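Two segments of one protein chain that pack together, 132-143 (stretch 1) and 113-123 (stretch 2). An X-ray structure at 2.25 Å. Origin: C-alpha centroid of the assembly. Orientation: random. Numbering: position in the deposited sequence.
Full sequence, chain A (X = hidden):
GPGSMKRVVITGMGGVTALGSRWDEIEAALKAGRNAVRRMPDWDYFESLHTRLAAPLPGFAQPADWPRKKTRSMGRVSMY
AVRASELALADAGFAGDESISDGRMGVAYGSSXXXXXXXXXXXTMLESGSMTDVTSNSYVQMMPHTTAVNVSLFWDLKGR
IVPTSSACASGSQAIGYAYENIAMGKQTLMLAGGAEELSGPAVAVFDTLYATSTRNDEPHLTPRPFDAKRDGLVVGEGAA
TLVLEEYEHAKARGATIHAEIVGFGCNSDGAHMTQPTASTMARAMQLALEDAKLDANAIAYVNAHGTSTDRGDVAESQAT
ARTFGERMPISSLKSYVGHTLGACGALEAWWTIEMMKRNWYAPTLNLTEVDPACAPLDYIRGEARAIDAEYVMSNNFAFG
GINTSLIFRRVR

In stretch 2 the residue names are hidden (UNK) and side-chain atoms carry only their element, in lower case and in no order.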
# COMPACT_ATOMS: atom_id res chain seq x y z
N THR A 132 -15.45 -8.51 -22.68
CA THR A 132 -15.13 -9.86 -23.14
C THR A 132 -14.15 -10.52 -22.22
O THR A 132 -14.37 -11.65 -21.81
CB THR A 132 -14.55 -9.85 -24.58
OG1 THR A 132 -15.39 -9.07 -25.43
CG2 THR A 132 -14.41 -11.31 -25.12
N ASP A 133 -13.06 -9.84 -21.89
CA ASP A 133 -12.02 -10.44 -21.09
C ASP A 133 -12.00 -9.99 -19.66
O ASP A 133 -11.03 -10.20 -18.94
CB ASP A 133 -10.66 -10.13 -21.71
CG ASP A 133 -10.53 -10.67 -23.12
OD1 ASP A 133 -11.26 -11.59 -23.48
OD2 ASP A 133 -9.67 -10.17 -23.86
N VAL A 134 -13.06 -9.34 -19.21
CA VAL A 134 -13.14 -8.99 -17.80
C VAL A 134 -13.71 -10.21 -17.13
O VAL A 134 -14.81 -10.62 -17.48
CB VAL A 134 -14.03 -7.75 -17.58
CG1 VAL A 134 -14.38 -7.57 -16.10
CG2 VAL A 134 -13.36 -6.53 -18.20
N THR A 135 -12.98 -10.80 -16.19
CA THR A 135 -13.50 -11.95 -15.40
C THR A 135 -13.52 -11.67 -13.92
O THR A 135 -13.07 -10.61 -13.45
CB THR A 135 -12.67 -13.23 -15.61
OG1 THR A 135 -11.49 -13.19 -14.80
CG2 THR A 135 -12.34 -13.42 -17.10
N SER A 136 -14.00 -12.63 -13.16
CA SER A 136 -14.04 -12.54 -11.70
C SER A 136 -12.66 -12.57 -11.06
O SER A 136 -12.55 -12.31 -9.90
CB SER A 136 -14.89 -13.66 -11.13
OG SER A 136 -14.28 -14.92 -11.37
N ASN A 137 -11.63 -12.87 -11.85
CA ASN A 137 -10.24 -12.91 -11.39
C ASN A 137 -9.42 -11.69 -11.81
O ASN A 137 -8.27 -11.56 -11.43
CB ASN A 137 -9.54 -14.17 -11.93
CG ASN A 137 -9.97 -15.41 -11.22
OD1 ASN A 137 -9.99 -15.43 -10.01
ND2 ASN A 137 -10.28 -16.46 -11.95
N SER A 138 -10.01 -10.81 -12.60
CA SER A 138 -9.25 -9.68 -13.15
C SER A 138 -8.78 -8.72 -12.06
O SER A 138 -7.60 -8.30 -12.02
CB SER A 138 -10.10 -8.96 -14.21
OG SER A 138 -10.34 -9.78 -15.35
N TYR A 139 -9.67 -8.39 -11.13
CA TYR A 139 -9.32 -7.41 -10.08
C TYR A 139 -8.15 -7.89 -9.24
O TYR A 139 -7.22 -7.10 -8.97
CB TYR A 139 -10.52 -7.03 -9.17
CG TYR A 139 -10.07 -6.04 -8.10
CD1 TYR A 139 -9.66 -4.75 -8.46
CD2 TYR A 139 -10.01 -6.40 -6.78
CE1 TYR A 139 -9.24 -3.84 -7.50
CE2 TYR A 139 -9.57 -5.50 -5.81
CZ TYR A 139 -9.17 -4.22 -6.17
OH TYR A 139 -8.71 -3.31 -5.22
N VAL A 140 -8.18 -9.16 -8.82
CA VAL A 140 -7.14 -9.67 -7.91
C VAL A 140 -5.75 -9.75 -8.56
O VAL A 140 -4.71 -9.61 -7.88
CB VAL A 140 -7.51 -11.07 -7.30
CG1 VAL A 140 -7.74 -12.14 -8.37
CG2 VAL A 140 -6.43 -11.52 -6.33
N GLN A 141 -5.73 -9.91 -9.87
CA GLN A 141 -4.46 -9.81 -10.64
C GLN A 141 -4.01 -8.34 -10.89
O GLN A 141 -2.83 -8.08 -11.07
CB GLN A 141 -4.61 -10.52 -11.99
CG GLN A 141 -4.90 -12.01 -11.89
CD GLN A 141 -4.89 -12.71 -13.25
OE1 GLN A 141 -4.59 -12.10 -14.30
NE2 GLN A 141 -5.18 -14.03 -13.23
N MET A 142 -4.97 -7.42 -10.94
CA MET A 142 -4.70 -5.98 -11.17
C MET A 142 -4.49 -5.17 -9.89
O MET A 142 -3.77 -4.20 -9.88
CB MET A 142 -5.87 -5.32 -11.89
CG MET A 142 -5.57 -3.88 -12.32
SD MET A 142 -6.92 -3.08 -13.15
CE MET A 142 -6.54 -1.31 -12.96
N MET A 143 -5.09 -5.62 -8.79
CA MET A 143 -5.21 -4.76 -7.63
C MET A 143 -3.83 -4.28 -7.07
O MET A 143 -2.83 -4.94 -7.21
CB MET A 143 -6.04 -5.42 -6.54
CG MET A 143 -5.42 -6.68 -5.91
SD MET A 143 -6.70 -7.53 -4.99
CE MET A 143 -5.69 -8.55 -3.93
N UNK A 113 2.63 -1.54 -10.09
CA UNK A 113 1.46 -1.82 -10.87
C UNK A 113 1.04 -3.30 -10.75
O UNK A 113 1.84 -4.16 -10.38
o UNK A 113 0.87 -1.95 -13.22
c UNK A 113 1.82 -1.48 -12.33
N UNK A 114 -0.22 -3.57 -11.09
CA UNK A 114 -0.73 -4.89 -11.24
C UNK A 114 -0.31 -5.48 -12.56
O UNK A 114 0.67 -5.04 -13.18
N UNK A 115 -1.04 -6.49 -13.02
CA UNK A 115 -0.62 -7.25 -14.21
C UNK A 115 -1.25 -6.73 -15.51
O UNK A 115 -2.31 -6.13 -15.49
c UNK A 115 -0.94 -8.74 -14.03
o UNK A 115 -0.04 -9.31 -13.07
N UNK A 116 -0.59 -7.00 -16.63
CA UNK A 116 -0.98 -6.42 -17.90
C UNK A 116 -2.36 -6.84 -18.36
O UNK A 116 -3.12 -6.01 -18.82
c UNK A 116 0.04 -6.68 -19.07
c UNK A 116 0.27 -8.17 -19.35
c UNK A 116 1.35 -5.96 -18.77
N UNK A 117 -2.68 -8.12 -18.21
CA UNK A 117 -3.92 -8.65 -18.77
C UNK A 117 -5.16 -7.88 -18.29
O UNK A 117 -5.93 -7.40 -19.09
c UNK A 117 -1.66 -11.03 -18.62
o UNK A 117 -0.75 -11.59 -19.31
o UNK A 117 -1.44 -10.53 -17.46
c UNK A 117 -4.08 -10.15 -18.49
c UNK A 117 -3.07 -11.02 -19.22
N UNK A 118 -5.35 -7.78 -16.95
CA UNK A 118 -6.55 -7.10 -16.47
C UNK A 118 -6.53 -5.59 -16.66
O UNK A 118 -7.60 -4.99 -16.87
c UNK A 118 -4.58 -8.39 -15.85
c UNK A 118 -5.14 -7.70 -14.65
c UNK A 118 -6.58 -7.46 -14.98
N UNK A 119 -5.34 -4.97 -16.64
CA UNK A 119 -5.24 -3.58 -17.04
C UNK A 119 -5.78 -3.40 -18.46
O UNK A 119 -6.59 -2.51 -18.70
c UNK A 119 -3.80 -3.01 -16.93
c UNK A 119 -3.74 -1.58 -17.47
c UNK A 119 -1.85 -2.81 -15.32
c UNK A 119 -3.36 -2.94 -15.48
N UNK A 120 -5.37 -4.25 -19.38
CA UNK A 120 -5.92 -4.26 -20.75
C UNK A 120 -7.44 -4.46 -20.75
O UNK A 120 -8.16 -3.77 -21.47
n UNK A 120 -6.20 -9.41 -21.99
c UNK A 120 -5.25 -5.36 -21.61
n UNK A 120 -7.48 -8.06 -23.39
c UNK A 120 -5.17 -6.50 -23.96
n UNK A 120 -5.20 -7.68 -23.14
c UNK A 120 -5.63 -5.31 -23.10
c UNK A 120 -6.30 -8.38 -22.85
N UNK A 121 -7.90 -5.42 -19.95
CA UNK A 121 -9.32 -5.79 -19.94
C UNK A 121 -10.17 -4.66 -19.39
O UNK A 121 -11.14 -4.25 -20.00
c UNK A 121 -9.54 -7.07 -19.14
N UNK A 122 -9.80 -4.14 -18.23
CA UNK A 122 -10.58 -3.04 -17.63
C UNK A 122 -10.46 -1.73 -18.42
O UNK A 122 -11.45 -0.99 -18.58
c UNK A 122 -10.39 -5.49 -13.46
c UNK A 122 -11.76 -5.69 -13.34
c UNK A 122 -12.10 -4.05 -15.10
c UNK A 122 -12.62 -4.97 -14.16
c UNK A 122 -10.17 -2.82 -16.17
c UNK A 122 -9.90 -4.56 -14.37
c UNK A 122 -10.73 -3.84 -15.21
N UNK A 123 -9.26 -1.44 -18.93
CA UNK A 123 -9.03 -0.24 -19.73
C UNK A 123 -9.87 -0.25 -20.97
O UNK A 123 -10.44 0.77 -21.35
O HOH W 1 -2.06 -1.71 -11.23

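Position 113 carries one carbon and then one oxygen, and reaches nothing on stretch 1. It is Ser 113.

Position 114 has no side-chain atoms. Its CA lies 3.4 Å from Met 142 O in a CA-H...O contact, and an ideal CB would fall 2.1 Å from that same Met 142 O, a clash. This is Gly 114, where closeness of the backbones leaves no room for a side chain. Water 1 accepts from Gly 114 N and donates weakly to Met 142 O.

At 115 there is again one carbon and one oxygen; the backbone N donates to Gln 141 O at 3.1 Å. This is Ser 115, standing at the N-cap of the helix without a capping bond from its side chain.

Position 116 shows one carbon carrying two more and points away: Val 116. Position 117 has three carbons, the third bearing two oxygens; its CB points toward stretch 1, yet the side chain makes no contact there. It is Glu 117.

At 118 three carbons close a ring onto the backbone N and lie against Ser 138 O and Met 142 CB, so this is proline. CB of Pro 118 lies 3.2 Å from Ser 138 O, and its CG 3.7 Å from Met 142 CB.

Position 119 has four carbons, forked at the first with one arm two carbons long, and touches Met 142 CG: Ile 119. Its CG1 meets Met 142 CG at 4.0 Å.

Position 120 runs through three carbons and a nitrogen to a carbon holding two more nitrogens, a guanidinium, with a terminal nitrogen near Asp 133 OD2. Arg 120 starts sideways, but its end comes nearer, and NH1 forms a salt bridge with Asp 133 OD2 at 3.1 Å.

A single carbon at 121 points toward stretch 1, 3.5 Å from Asp 133 O and 4.0 Å from Val 134 CG2: the CB of Ala 121.

Position 122 is one carbon and a six-carbon ring, set against Val 134, Ser 138 and Met 142: Phe 122. CE1 lies 3.7 Å from Val 134 CG1, CE2 3.6 Å from Ser 138 CB, and CD2 3.5 Å from Met 142 SD, the sulfur lying oblique to the ring.

Position 123 has no side-chain atoms and no contact across. It is Gly 123; an ideal CB would clash with Ile 119 O.

Gly 114 lets the backbones come close; Ala 121 sets its CB against Asp 133 O and Val 134 CG2. Pro 118 packs between them in sequence, and Phe 122 spans Val 134 to Met 142. Polar bonds join in: Ser 115 to Gln 141 through the backbone, Arg 120 to Asp 133 through charge.

Stretch 2, residues 113-123: SGSVEPIRAFG
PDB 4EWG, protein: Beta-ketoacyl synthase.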